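Local structure of O-methyltransferase family 2 (Planctopirus limnophila, 5I2H) at the interface of chains A and B. The protein probably transfers methyl groups from S-adenosyl-L-methionine to hydroxyl oxygens of small-molecule acceptors as a dimer, and binds the flavone apigenin. Coordinates in Å, arbitrary orientation; residue numbers count along the deposited sequence, not the author numbering. Chains: chain A/B, O-methyltransferase family 2.

The interface of chains A and B. Residues chain A 13-17, 167, 171; chain B 97, 104-106.
The imidazole of B:His97, at the end of helix 92-97, is touched by A:Val17 over one face and by A:Thr15 at its NE2 end in the two-fold interface of this class II O-methyltransferase, a family that typically dimerises through its N-terminal region. A:Val17 CB lies over the centre of the ring face, 3.6 Å from the centroid, a CH-pi contact. Its CG2, anti to the backbone N (chi1 69° for CG1), continues toward B:Val106 CG2. Two hydrogen bonds limit the ring's rotation: ND1 donates in the ring plane to the B:Phe104 carbonyl O at 3.0 Å, while the hydroxyl OG1 of A:Thr15 meets NE2 at 2.7 Å, direction undecided, tilted out of the plane on the face opposite A:Val17.

The A:Asn171 amide, on helix 154-179, gives ND2 to the same B:Phe104 O at 3.0 Å, almost straight (177° at H). Two N-H donors thus grip this oxygen, from opposite faces of its plane, neither on a lone pair. A bond within chain A, ND2 to A:Gly167 O at 2.8 Å, one turn earlier in the same helix, helps hold the amide; both acceptors lie close to the amide plane.

The B:Phe104 ring forms a second tight, apolar patch with the non-helical A:Pro13–A:Pro14 segment. A:Pro13 CB sits over one face, offset toward the rim, 3.7 Å from the centroid, and A:Pro14 CD meets CD2 at 3.6 Å. The loose side shows in small hidden areas: 8 Å² for B:Ser105, 6 Å² for A:Thr15 and none for A:Asp16, whose OD1 stays 6.6 Å from B:His97 NE2.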
loop_
_atom_site.group_PDB
_atom_site.type_symbol
_atom_site.label_atom_id
_atom_site.label_comp_id
_atom_site.label_asym_id
_atom_site.label_seq_id
_atom_site.Cartn_x
_atom_site.Cartn_y
_atom_site.Cartn_z
ATOM N N PRO A 13 14.080 -5.872 -20.338
ATOM C CA PRO A 13 12.765 -6.482 -20.140
ATOM C C PRO A 13 11.720 -5.758 -20.963
ATOM O O PRO A 13 11.838 -4.547 -21.228
ATOM C CB PRO A 13 12.523 -6.331 -18.632
ATOM C CG PRO A 13 13.514 -5.430 -18.139
ATOM C CD PRO A 13 14.659 -5.332 -19.097
ATOM N N PRO A 14 10.695 -6.472 -21.426
ATOM C CA PRO A 14 9.734 -5.864 -22.363
ATOM C C PRO A 14 8.766 -4.896 -21.699
ATOM O O PRO A 14 8.169 -4.077 -22.402
ATOM C CB PRO A 14 8.991 -7.078 -22.935
ATOM C CG PRO A 14 9.085 -8.098 -21.865
ATOM C CD PRO A 14 10.471 -7.913 -21.259
ATOM N N THR A 15 8.597 -4.967 -20.381
ATOM C CA THR A 15 7.832 -3.995 -19.612
ATOM C C THR A 15 8.634 -3.671 -18.370
ATOM O O THR A 15 9.576 -4.384 -18.024
ATOM C CB THR A 15 6.450 -4.536 -19.201
ATOM O OG1 THR A 15 6.593 -5.875 -18.681
ATOM C CG2 THR A 15 5.509 -4.574 -20.412
ATOM N N ASP A 16 8.229 -2.612 -17.681
ATOM C CA ASP A 16 8.916 -2.133 -16.485
ATOM C C ASP A 16 8.169 -2.679 -15.268
ATOM O O ASP A 16 7.024 -2.302 -15.017
ATOM C CB ASP A 16 8.948 -0.614 -16.479
ATOM C CG ASP A 16 9.727 -0.028 -15.311
ATOM O OD1 ASP A 16 10.186 -0.768 -14.444
ATOM O OD2 ASP A 16 9.901 1.200 -15.277
ATOM N N VAL A 17 8.835 -3.558 -14.512
ATOM C CA VAL A 17 8.236 -4.211 -13.352
ATOM C C VAL A 17 8.075 -3.262 -12.169
ATOM O O VAL A 17 7.374 -3.590 -11.198
ATOM C CB VAL A 17 9.115 -5.422 -12.954
ATOM C CG1 VAL A 17 10.465 -4.937 -12.390
ATOM C CG2 VAL A 17 8.382 -6.346 -11.939
ATOM N N GLY A 167 14.919 -12.453 -9.248
ATOM C CA GLY A 167 13.949 -11.919 -10.202
ATOM C C GLY A 167 14.115 -10.419 -10.403
ATOM O O GLY A 167 14.044 -9.915 -11.533
ATOM N N ASN A 171 15.568 -8.263 -13.980
ATOM C CA ASN A 171 14.924 -7.087 -14.553
ATOM C C ASN A 171 15.840 -5.874 -14.621
ATOM O O ASN A 171 15.639 -5.022 -15.489
ATOM C CB ASN A 171 13.679 -6.706 -13.754
ATOM C CG ASN A 171 12.487 -7.563 -14.130
ATOM O OD1 ASN A 171 11.755 -7.232 -15.080
ATOM N ND2 ASN A 171 12.305 -8.705 -13.430
ATOM N N HIS B 97 5.917 -10.517 -15.617
ATOM C CA HIS B 97 6.545 -10.450 -14.307
ATOM C C HIS B 97 5.882 -11.296 -13.242
ATOM O O HIS B 97 6.453 -11.434 -12.160
ATOM C CB HIS B 97 6.603 -8.983 -13.830
ATOM C CG HIS B 97 7.233 -8.083 -14.842
ATOM N ND1 HIS B 97 8.552 -8.221 -15.223
ATOM C CD2 HIS B 97 6.740 -7.027 -15.544
ATOM C CE1 HIS B 97 8.823 -7.324 -16.158
ATOM N NE2 HIS B 97 7.748 -6.578 -16.355
ATOM N N PHE B 104 11.653 -12.744 -16.719
ATOM C CA PHE B 104 11.577 -11.511 -15.928
ATOM C C PHE B 104 10.576 -11.604 -14.782
ATOM O O PHE B 104 10.139 -10.567 -14.236
ATOM C CB PHE B 104 11.267 -10.329 -16.837
ATOM C CG PHE B 104 12.298 -10.138 -17.892
ATOM C CD1 PHE B 104 13.557 -9.682 -17.544
ATOM C CD2 PHE B 104 12.028 -10.460 -19.231
ATOM C CE1 PHE B 104 14.548 -9.505 -18.533
ATOM C CE2 PHE B 104 13.006 -10.303 -20.220
ATOM C CZ PHE B 104 14.263 -9.821 -19.873
ATOM N N SER B 105 10.242 -12.827 -14.364
ATOM C CA SER B 105 9.342 -13.005 -13.223
ATOM C C SER B 105 9.913 -12.422 -11.930
ATOM O O SER B 105 11.089 -12.615 -11.599
ATOM C CB SER B 105 9.072 -14.497 -12.999
ATOM O OG SER B 105 8.198 -14.645 -11.893
ATOM N N VAL B 106 9.045 -11.808 -11.135
ATOM C CA VAL B 106 9.390 -11.494 -9.764
ATOM C C VAL B 106 8.437 -12.199 -8.800
ATOM O O VAL B 106 8.224 -11.748 -7.683
ATOM C CB VAL B 106 9.425 -9.969 -9.527
ATOM C CG1 VAL B 106 10.493 -9.311 -10.450
ATOM C CG2 VAL B 106 8.026 -9.334 -9.733
#